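Local coordinates for NAD(P)H-hydrate epimerase (Saccharomyces cerevisiae, PDB 1JZT), which catalyses the interconversion of the R and S epimers of NAD(P)HX, hydrated NAD(P)H, so that a dehydratase can repair both forms, at residues G58-V63 / N87-Y92; D173-W178 / A193-L198; D179-P184 / P201-S206. All coordinates share one frame; numbering follows the deposited sequence.

How the interactions relate
Interactions 1 and 2 both reach the parallel part of one sheet, their centres about 18 Å apart, whereas interaction 3 joins two loops and lies on the opposite side of the chain's centre from interaction 1. Regular backbone bonding between neighbouring strands, lined by valines and phenylalanines, makes interaction 1 a mainly buried piece of framework. Interaction 2, wholly buried and nearest the chain's centre, pairs a strand with a loop carrying predicted ligand residues, so carboxylate and water bonds mix with a few leucine contacts. Partly buried interaction 3 relies on turns, prolines and one backbone bond. Interactions 2 and 3 touch directly, through the Asp173-Lys202 salt bridge and through packing of Val174 and Trp178.

Interaction 1 of 3, residues G58-V63 / N87-Y92; sequences GKHVFV and NPVVFY
Four backbone hydrogen bonds join Val61 and Val63 to Asn87, Val89 and Phe91 as two neighbouring parallel strands. Phe91 N gives the shortest, 2.7 Å to Val63 O, and Val63 N reaches Val89 O at 2.8 Å, both close to the line of the carbonyl. Val89 N binds Val61 O, and Val61 N meets Asn87 O at 3.1 Å from well above its carbonyl plane. The short strand segments run parallel to within 22°. At the start of the pairing the Asn87 side chain adds a bond of its own: its CG lies anti to the carbonyl carbon (chi1 -57°), and ND2 donates almost straight to Lys59 O, 3.2 Å away, with that oxygen in the amide plane. The amide suits this place because its N-H reaches a backbone oxygen just ahead of the paired residues. A water links the two backbones, donating to Lys59 O and accepting from Asn87 N. His60 CD2 lies 3.7 Å from Val89 CG2, while Asn87 O sits at the edge of the imidazole, whose ND1 bonds to Lys132 O. On the face that carries Val89, Phe62 extends CZ to Phe91 CB at 3.4 Å, its CD1 lying near Val89 CG1. The other face carries Val61, Pro88, Val63 and Val90, with Val63 CB 4.0 Å from Val90 CG2; beta-branched valines suit the extended backbone. Helix 69-83 connects these strands as a beta-alpha-beta unit and packs Leu81 and Ala78 on Val61 and Val90. Trp124 stacks on Phe91, the ring of Tyr127 meets that of Phe62, and strand 133-139 continues the sheet beyond 60-65.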
loop_
_atom_site.group_PDB
_atom_site.type_symbol
_atom_site.label_atom_id
_atom_site.label_comp_id
_atom_site.label_asym_id
_atom_site.label_seq_id
_atom_site.Cartn_x
_atom_site.Cartn_y
_atom_site.Cartn_z
ATOM N N GLY A 58 10.330 9.921 -17.099
ATOM C CA GLY A 58 9.189 10.808 -17.227
ATOM C C GLY A 58 7.879 10.153 -16.822
ATOM O O GLY A 58 6.897 10.842 -16.564
ATOM N N LYS A 59 7.857 8.825 -16.770
ATOM C CA LYS A 59 6.643 8.105 -16.398
ATOM C C LYS A 59 6.257 8.410 -14.954
ATOM O O LYS A 59 7.099 8.792 -14.139
ATOM C CB LYS A 59 6.833 6.598 -16.574
ATOM C CG LYS A 59 7.077 6.160 -18.014
ATOM C CD LYS A 59 6.944 4.654 -18.146
ATOM C CE LYS A 59 7.153 4.191 -19.574
ATOM N NZ LYS A 59 7.081 2.703 -19.668
ATOM N N HIS A 60 4.978 8.231 -14.647
ATOM C CA HIS A 60 4.457 8.507 -13.317
ATOM C C HIS A 60 4.186 7.255 -12.495
ATOM O O HIS A 60 4.114 6.148 -13.028
ATOM C CB HIS A 60 3.151 9.301 -13.429
ATOM C CG HIS A 60 3.231 10.474 -14.359
ATOM N ND1 HIS A 60 3.106 10.351 -15.726
ATOM C CD2 HIS A 60 3.443 11.789 -14.118
ATOM C CE1 HIS A 60 3.238 11.540 -16.288
ATOM N NE2 HIS A 60 3.443 12.431 -15.335
ATOM N N VAL A 61 4.073 7.440 -11.183
ATOM C CA VAL A 61 3.726 6.350 -10.285
ATOM C C VAL A 61 2.283 6.709 -9.925
ATOM O O VAL A 61 2.043 7.682 -9.201
ATOM C CB VAL A 61 4.599 6.330 -8.993
ATOM C CG1 VAL A 61 4.037 5.311 -8.008
ATOM C CG2 VAL A 61 6.045 5.951 -9.339
ATOM N N PHE A 62 1.332 5.944 -10.455
ATOM C CA PHE A 62 -0.086 6.200 -10.217
ATOM C C PHE A 62 -0.563 5.586 -8.906
ATOM O O PHE A 62 -0.707 4.370 -8.794
ATOM C CB PHE A 62 -0.924 5.662 -11.388
ATOM C CG PHE A 62 -2.348 6.171 -11.407
ATOM C CD1 PHE A 62 -2.609 7.536 -11.364
ATOM C CD2 PHE A 62 -3.422 5.288 -11.489
ATOM C CE1 PHE A 62 -3.919 8.020 -11.395
ATOM C CE2 PHE A 62 -4.743 5.764 -11.521
ATOM C CZ PHE A 62 -4.987 7.128 -11.475
ATOM N N VAL A 63 -0.811 6.443 -7.920
ATOM C CA VAL A 63 -1.267 6.010 -6.599
ATOM C C VAL A 63 -2.776 6.178 -6.434
ATOM O O VAL A 63 -3.289 7.296 -6.487
ATOM C CB VAL A 63 -0.562 6.824 -5.486
ATOM C CG1 VAL A 63 -1.011 6.349 -4.114
ATOM C CG2 VAL A 63 0.950 6.698 -5.632
ATOM N N ASN A 87 7.716 10.643 -10.091
ATOM C CA ASN A 87 6.650 11.542 -10.510
ATOM C C ASN A 87 5.308 10.957 -10.096
ATOM O O ASN A 87 4.528 10.495 -10.935
ATOM C CB ASN A 87 6.694 11.714 -12.025
ATOM C CG ASN A 87 8.033 12.216 -12.506
ATOM O OD1 ASN A 87 8.486 13.286 -12.100
ATOM N ND2 ASN A 87 8.682 11.444 -13.372
ATOM N N PRO A 88 5.012 10.979 -8.790
ATOM C CA PRO A 88 3.743 10.428 -8.314
ATOM C C PRO A 88 2.510 11.257 -8.655
ATOM O O PRO A 88 2.555 12.487 -8.672
ATOM C CB PRO A 88 3.972 10.308 -6.808
ATOM C CG PRO A 88 4.836 11.496 -6.518
ATOM C CD PRO A 88 5.820 11.500 -7.670
ATOM N N VAL A 89 1.420 10.552 -8.948
ATOM C CA VAL A 89 0.125 11.150 -9.247
ATOM C C VAL A 89 -0.892 10.360 -8.427
ATOM O O VAL A 89 -0.971 9.132 -8.531
ATOM C CB VAL A 89 -0.246 11.032 -10.747
ATOM C CG1 VAL A 89 -1.680 11.502 -10.968
ATOM C CG2 VAL A 89 0.702 11.866 -11.586
ATOM N N VAL A 90 -1.663 11.068 -7.609
ATOM C CA VAL A 90 -2.656 10.432 -6.757
ATOM C C VAL A 90 -4.092 10.570 -7.251
ATOM O O VAL A 90 -4.521 11.657 -7.645
ATOM C CB VAL A 90 -2.607 11.010 -5.319
ATOM C CG1 VAL A 90 -3.739 10.425 -4.483
ATOM C CG2 VAL A 90 -1.259 10.706 -4.678
ATOM N N PHE A 91 -4.815 9.451 -7.219
ATOM C CA PHE A 91 -6.231 9.392 -7.586
ATOM C C PHE A 91 -6.921 9.108 -6.255
ATOM O O PHE A 91 -6.752 8.032 -5.664
ATOM C CB PHE A 91 -6.490 8.267 -8.597
ATOM C CG PHE A 91 -7.941 8.107 -8.979
ATOM C CD1 PHE A 91 -8.773 9.215 -9.104
ATOM C CD2 PHE A 91 -8.468 6.844 -9.240
ATOM C CE1 PHE A 91 -10.112 9.070 -9.486
ATOM C CE2 PHE A 91 -9.807 6.683 -9.623
ATOM C CZ PHE A 91 -10.628 7.801 -9.745
ATOM N N TYR A 92 -7.666 10.100 -5.774
ATOM C CA TYR A 92 -8.362 10.037 -4.484
ATOM C C TYR A 92 -9.846 10.305 -4.726
ATOM O O TYR A 92 -10.333 11.397 -4.449
ATOM C CB TYR A 92 -7.770 11.122 -3.568
ATOM C CG TYR A 92 -7.989 10.943 -2.081
ATOM C CD1 TYR A 92 -8.420 9.726 -1.550
ATOM C CD2 TYR A 92 -7.688 11.978 -1.191
ATOM C CE1 TYR A 92 -8.542 9.546 -0.171
ATOM C CE2 TYR A 92 -7.799 11.806 0.186
ATOM C CZ TYR A 92 -8.224 10.590 0.688
ATOM O OH TYR A 92 -8.308 10.403 2.050
HETATM O O HOH W 1 8.111 8.293 -11.612
#

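Interaction 2 of 3, residues D173-W178 / A193-L198; sequences DVPTGW and AVLVSL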
loop_
_atom_site.group_PDB
_atom_site.type_symbol
_atom_site.label_atom_id
_atom_site.label_comp_id
_atom_site.label_asym_id
_atom_site.label_seq_id
_atom_site.Cartn_x
_atom_site.Cartn_y
_atom_site.Cartn_z
ATOM N N ASP A 173 -0.383 -3.516 1.864
ATOM C CA ASP A 173 -0.852 -4.424 2.901
ATOM C C ASP A 173 -1.440 -5.730 2.361
ATOM O O ASP A 173 -0.920 -6.812 2.644
ATOM C CB ASP A 173 -1.863 -3.727 3.812
ATOM C CG ASP A 173 -2.068 -4.480 5.105
ATOM O OD1 ASP A 173 -1.069 -5.029 5.618
ATOM O OD2 ASP A 173 -3.209 -4.513 5.613
ATOM N N VAL A 174 -2.527 -5.620 1.605
ATOM C CA VAL A 174 -3.193 -6.764 0.988
ATOM C C VAL A 174 -3.732 -6.337 -0.376
ATOM O O VAL A 174 -4.012 -5.161 -0.602
ATOM C CB VAL A 174 -4.384 -7.294 1.848
ATOM C CG1 VAL A 174 -3.872 -7.921 3.126
ATOM C CG2 VAL A 174 -5.356 -6.161 2.164
ATOM N N PRO A 175 -3.864 -7.288 -1.318
ATOM C CA PRO A 175 -4.383 -6.960 -2.652
ATOM C C PRO A 175 -5.856 -6.585 -2.518
ATOM O O PRO A 175 -6.645 -7.358 -1.975
ATOM C CB PRO A 175 -4.191 -8.263 -3.433
ATOM C CG PRO A 175 -3.027 -8.923 -2.730
ATOM C CD PRO A 175 -3.352 -8.668 -1.280
ATOM N N THR A 176 -6.227 -5.403 -2.993
ATOM C CA THR A 176 -7.613 -4.963 -2.889
ATOM C C THR A 176 -8.554 -5.948 -3.586
ATOM O O THR A 176 -8.298 -6.374 -4.710
ATOM C CB THR A 176 -7.774 -3.553 -3.488
ATOM O OG1 THR A 176 -7.002 -2.623 -2.715
ATOM C CG2 THR A 176 -9.234 -3.126 -3.479
ATOM N N GLY A 177 -9.630 -6.330 -2.908
ATOM C CA GLY A 177 -10.573 -7.260 -3.509
ATOM C C GLY A 177 -10.351 -8.707 -3.111
ATOM O O GLY A 177 -11.214 -9.558 -3.351
ATOM N N TRP A 178 -9.197 -9.002 -2.518
ATOM C CA TRP A 178 -8.896 -10.365 -2.070
ATOM C C TRP A 178 -9.524 -10.582 -0.701
ATOM O O TRP A 178 -9.719 -9.630 0.060
ATOM C CB TRP A 178 -7.380 -10.580 -1.940
ATOM C CG TRP A 178 -6.642 -10.820 -3.226
ATOM C CD1 TRP A 178 -6.999 -10.394 -4.473
ATOM C CD2 TRP A 178 -5.379 -11.490 -3.373
ATOM N NE1 TRP A 178 -6.033 -10.755 -5.388
ATOM C CE2 TRP A 178 -5.030 -11.429 -4.741
ATOM C CE3 TRP A 178 -4.508 -12.137 -2.479
ATOM C CZ2 TRP A 178 -3.845 -11.989 -5.245
ATOM C CZ3 TRP A 178 -3.323 -12.696 -2.981
ATOM C CH2 TRP A 178 -3.007 -12.615 -4.355
ATOM N N ALA A 193 2.302 -7.133 -8.843
ATOM C CA ALA A 193 3.693 -7.448 -9.158
ATOM C C ALA A 193 4.463 -7.387 -7.843
ATOM O O ALA A 193 5.489 -8.051 -7.667
ATOM C CB ALA A 193 4.259 -6.431 -10.153
ATOM N N VAL A 194 3.952 -6.586 -6.913
ATOM C CA VAL A 194 4.579 -6.436 -5.604
ATOM C C VAL A 194 3.511 -6.341 -4.515
ATOM O O VAL A 194 2.484 -5.677 -4.692
ATOM C CB VAL A 194 5.439 -5.140 -5.521
ATOM C CG1 VAL A 194 6.125 -5.053 -4.158
ATOM C CG2 VAL A 194 6.475 -5.121 -6.643
ATOM N N LEU A 195 3.747 -7.014 -3.395
ATOM C CA LEU A 195 2.835 -6.946 -2.261
ATOM C C LEU A 195 3.654 -6.441 -1.088
ATOM O O LEU A 195 4.700 -6.999 -0.773
ATOM C CB LEU A 195 2.251 -8.321 -1.921
ATOM C CG LEU A 195 1.443 -8.376 -0.618
ATOM C CD1 LEU A 195 0.213 -7.473 -0.719
ATOM C CD2 LEU A 195 1.026 -9.815 -0.333
ATOM N N VAL A 196 3.195 -5.370 -0.454
ATOM C CA VAL A 196 3.904 -4.831 0.695
ATOM C C VAL A 196 3.020 -5.015 1.911
ATOM O O VAL A 196 2.120 -4.208 2.163
ATOM C CB VAL A 196 4.223 -3.327 0.543
ATOM C CG1 VAL A 196 4.981 -2.832 1.775
ATOM C CG2 VAL A 196 5.042 -3.085 -0.719
ATOM N N SER A 197 3.253 -6.104 2.641
ATOM C CA SER A 197 2.483 -6.382 3.844
ATOM C C SER A 197 2.921 -5.371 4.899
ATOM O O SER A 197 4.096 -5.011 4.971
ATOM C CB SER A 197 2.755 -7.806 4.340
ATOM O OG SER A 197 2.254 -8.771 3.420
ATOM N N LEU A 198 1.974 -4.902 5.702
ATOM C CA LEU A 198 2.278 -3.935 6.744
ATOM C C LEU A 198 2.104 -4.556 8.127
ATOM O O LEU A 198 1.110 -5.235 8.395
ATOM C CB LEU A 198 1.388 -2.696 6.588
ATOM C CG LEU A 198 1.620 -1.877 5.314
ATOM C CD1 LEU A 198 0.634 -0.719 5.258
ATOM C CD2 LEU A 198 3.056 -1.352 5.296
HETATM O O HOH W 2 -0.462 -9.313 3.928
#
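Asp173 grips the strand of Leu195 and Leu198 from two points, by its backbone and by its carboxylate. Its N donates to Val196 O at a short 2.6 Å. Its CG stands anti to the backbone N (chi1 -164°), and OD1 accepts from Leu198 N at 3.0 Å through the anti lone pair. The same oxygen forms a salt bridge with Lys202, so an acidic side chain suits a place that must accept both an amide and an ammonium donor. Leu198 adds its CB, 3.5 Å from Asp173 OD1. Earlier in the strand, Leu195 brings CD1 to 3.6 Å from Asp173 O and to 3.8 Å from Pro175 CD, the leucine and the proline ring crossing at about a right angle. A water links Asp173 O to Ser197 OG, whose hydroxyl also bonds to His215. Pro175 then begins a type II turn ending at Trp178, with Gly177 in the position where positive phi is usual. Asp173 follows strand 169-172 directly, where parallel strands of a Rossmann-like sheet end in functional loops; it is predicted to bind NADPHX, and nearby Thr176 is predicted to bind potassium.

Interaction 3 of 3, residues D179-P184 / P201-S206; sequences DVDKGP and PKPCSS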
loop_
_atom_site.group_PDB
_atom_site.type_symbol
_atom_site.label_atom_id
_atom_site.label_comp_id
_atom_site.label_asym_id
_atom_site.label_seq_id
_atom_site.Cartn_x
_atom_site.Cartn_y
_atom_site.Cartn_z
ATOM N N ASP A 179 -9.848 -11.832 -0.383
ATOM C CA ASP A 179 -10.392 -12.118 0.933
ATOM C C ASP A 179 -9.155 -12.103 1.824
ATOM O O ASP A 179 -8.252 -12.919 1.652
ATOM C CB ASP A 179 -11.062 -13.492 0.963
ATOM C CG ASP A 179 -11.736 -13.774 2.289
ATOM O OD1 ASP A 179 -11.027 -13.838 3.314
ATOM O OD2 ASP A 179 -12.976 -13.917 2.312
ATOM N N VAL A 180 -9.110 -11.159 2.759
ATOM C CA VAL A 180 -7.962 -10.995 3.648
ATOM C C VAL A 180 -7.468 -12.285 4.286
ATOM O O VAL A 180 -6.272 -12.440 4.511
ATOM C CB VAL A 180 -8.266 -9.971 4.773
ATOM C CG1 VAL A 180 -7.025 -9.758 5.637
ATOM C CG2 VAL A 180 -8.722 -8.646 4.167
ATOM N N ASP A 181 -8.375 -13.216 4.568
ATOM C CA ASP A 181 -7.980 -14.477 5.195
ATOM C C ASP A 181 -8.061 -15.686 4.272
ATOM O O ASP A 181 -7.298 -16.640 4.426
ATOM C CB ASP A 181 -8.837 -14.756 6.432
ATOM C CG ASP A 181 -8.625 -13.741 7.530
ATOM O OD1 ASP A 181 -7.456 -13.435 7.845
ATOM O OD2 ASP A 181 -9.632 -13.260 8.089
ATOM N N LYS A 182 -8.986 -15.645 3.317
ATOM C CA LYS A 182 -9.180 -16.753 2.389
ATOM C C LYS A 182 -8.386 -16.620 1.098
ATOM O O LYS A 182 -8.059 -17.621 0.465
ATOM C CB LYS A 182 -10.664 -16.890 2.034
ATOM C CG LYS A 182 -11.600 -17.052 3.222
ATOM C CD LYS A 182 -11.352 -18.356 3.952
ATOM C CE LYS A 182 -12.395 -18.583 5.033
ATOM N NZ LYS A 182 -13.778 -18.632 4.469
ATOM N N GLY A 183 -8.095 -15.388 0.699
ATOM C CA GLY A 183 -7.357 -15.166 -0.532
ATOM C C GLY A 183 -8.255 -14.681 -1.659
ATOM O O GLY A 183 -9.411 -14.350 -1.425
ATOM N N PRO A 184 -7.753 -14.642 -2.903
ATOM C CA PRO A 184 -8.539 -14.185 -4.051
ATOM C C PRO A 184 -9.751 -15.072 -4.321
ATOM O O PRO A 184 -9.615 -16.271 -4.551
ATOM C CB PRO A 184 -7.522 -14.207 -5.190
ATOM C CG PRO A 184 -6.647 -15.355 -4.823
ATOM C CD PRO A 184 -6.448 -15.174 -3.338
ATOM N N PRO A 201 2.233 -9.921 7.594
ATOM C CA PRO A 201 1.398 -10.382 6.485
ATOM C C PRO A 201 0.125 -11.061 6.970
ATOM O O PRO A 201 0.107 -11.686 8.033
ATOM C CB PRO A 201 2.314 -11.351 5.741
ATOM C CG PRO A 201 3.689 -10.801 6.032
ATOM C CD PRO A 201 3.580 -10.504 7.505
ATOM N N LYS A 202 -0.937 -10.919 6.187
ATOM C CA LYS A 202 -2.223 -11.539 6.490
ATOM C C LYS A 202 -2.291 -12.869 5.738
ATOM O O LYS A 202 -1.512 -13.102 4.807
ATOM C CB LYS A 202 -3.364 -10.616 6.058
ATOM C CG LYS A 202 -3.911 -9.732 7.176
ATOM C CD LYS A 202 -2.821 -8.886 7.839
ATOM C CE LYS A 202 -2.385 -7.746 6.929
ATOM N NZ LYS A 202 -1.449 -6.806 7.626
ATOM N N PRO A 203 -3.224 -13.755 6.126
ATOM C CA PRO A 203 -3.392 -15.070 5.499
ATOM C C PRO A 203 -3.453 -15.072 3.976
ATOM O O PRO A 203 -2.926 -15.980 3.338
ATOM C CB PRO A 203 -4.683 -15.586 6.131
ATOM C CG PRO A 203 -4.634 -14.978 7.502
ATOM C CD PRO A 203 -4.232 -13.557 7.182
ATOM N N CYS A 204 -4.089 -14.063 3.391
ATOM C CA CYS A 204 -4.202 -14.008 1.937
ATOM C C CYS A 204 -2.840 -13.920 1.242
ATOM O O CYS A 204 -2.718 -14.291 0.075
ATOM C CB CYS A 204 -5.083 -12.828 1.513
ATOM S SG CYS A 204 -4.387 -11.190 1.825
ATOM N N SER A 205 -1.818 -13.450 1.958
ATOM C CA SER A 205 -0.482 -13.321 1.385
ATOM C C SER A 205 0.117 -14.658 0.948
ATOM O O SER A 205 0.997 -14.701 0.087
ATOM C CB SER A 205 0.474 -12.640 2.379
ATOM O OG SER A 205 0.717 -13.459 3.514
ATOM N N SER A 206 -0.350 -15.751 1.541
ATOM C CA SER A 206 0.167 -17.070 1.191
ATOM C C SER A 206 -0.380 -17.542 -0.158
ATOM O O SER A 206 -0.084 -18.650 -0.599
ATOM C CB SER A 206 -0.211 -18.085 2.268
ATOM O OG SER A 206 -1.613 -18.306 2.262
#
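An Asx turn headed by Asp179 presents Val180 and Asp181 to Pro203 and Cys204, at the start of a 3-10 segment. Cys204 N donates to Val180 O at 2.9 Å, from above the carbonyl plane, and Cys204 CB rests 3.2 Å from Asp179 O. Pro203 lies alongside Asp181, its CG 3.2 Å from OD1, whose carboxylate also bonds to Ser9 through OD2. Within 179-184, Asp179 OD1 accepts from Asp181 N at 3.0 Å and from Lys182 N at 2.7 Å. Lys182 and Gly183 together face Asp179 in a classic beta bulge, and Gly183 adopts a positive phi of 104° at which a side chain would strike its neighbours. Across the contact a proline suits the opening of the 3-10 segment, since its ring restricts phi and Pro203 O can still accept from Ser206 N and OG. An alanine here would remove CG and CD, and would probably leave Asp181 OD1 without its ring neighbour and the backbone before Cys204 freer to turn. Val180 and Lys202 run side by side, CG1 to CG at a tight 3.5 Å, before the bent lysine chain leads away to Asp173 and Val200 O.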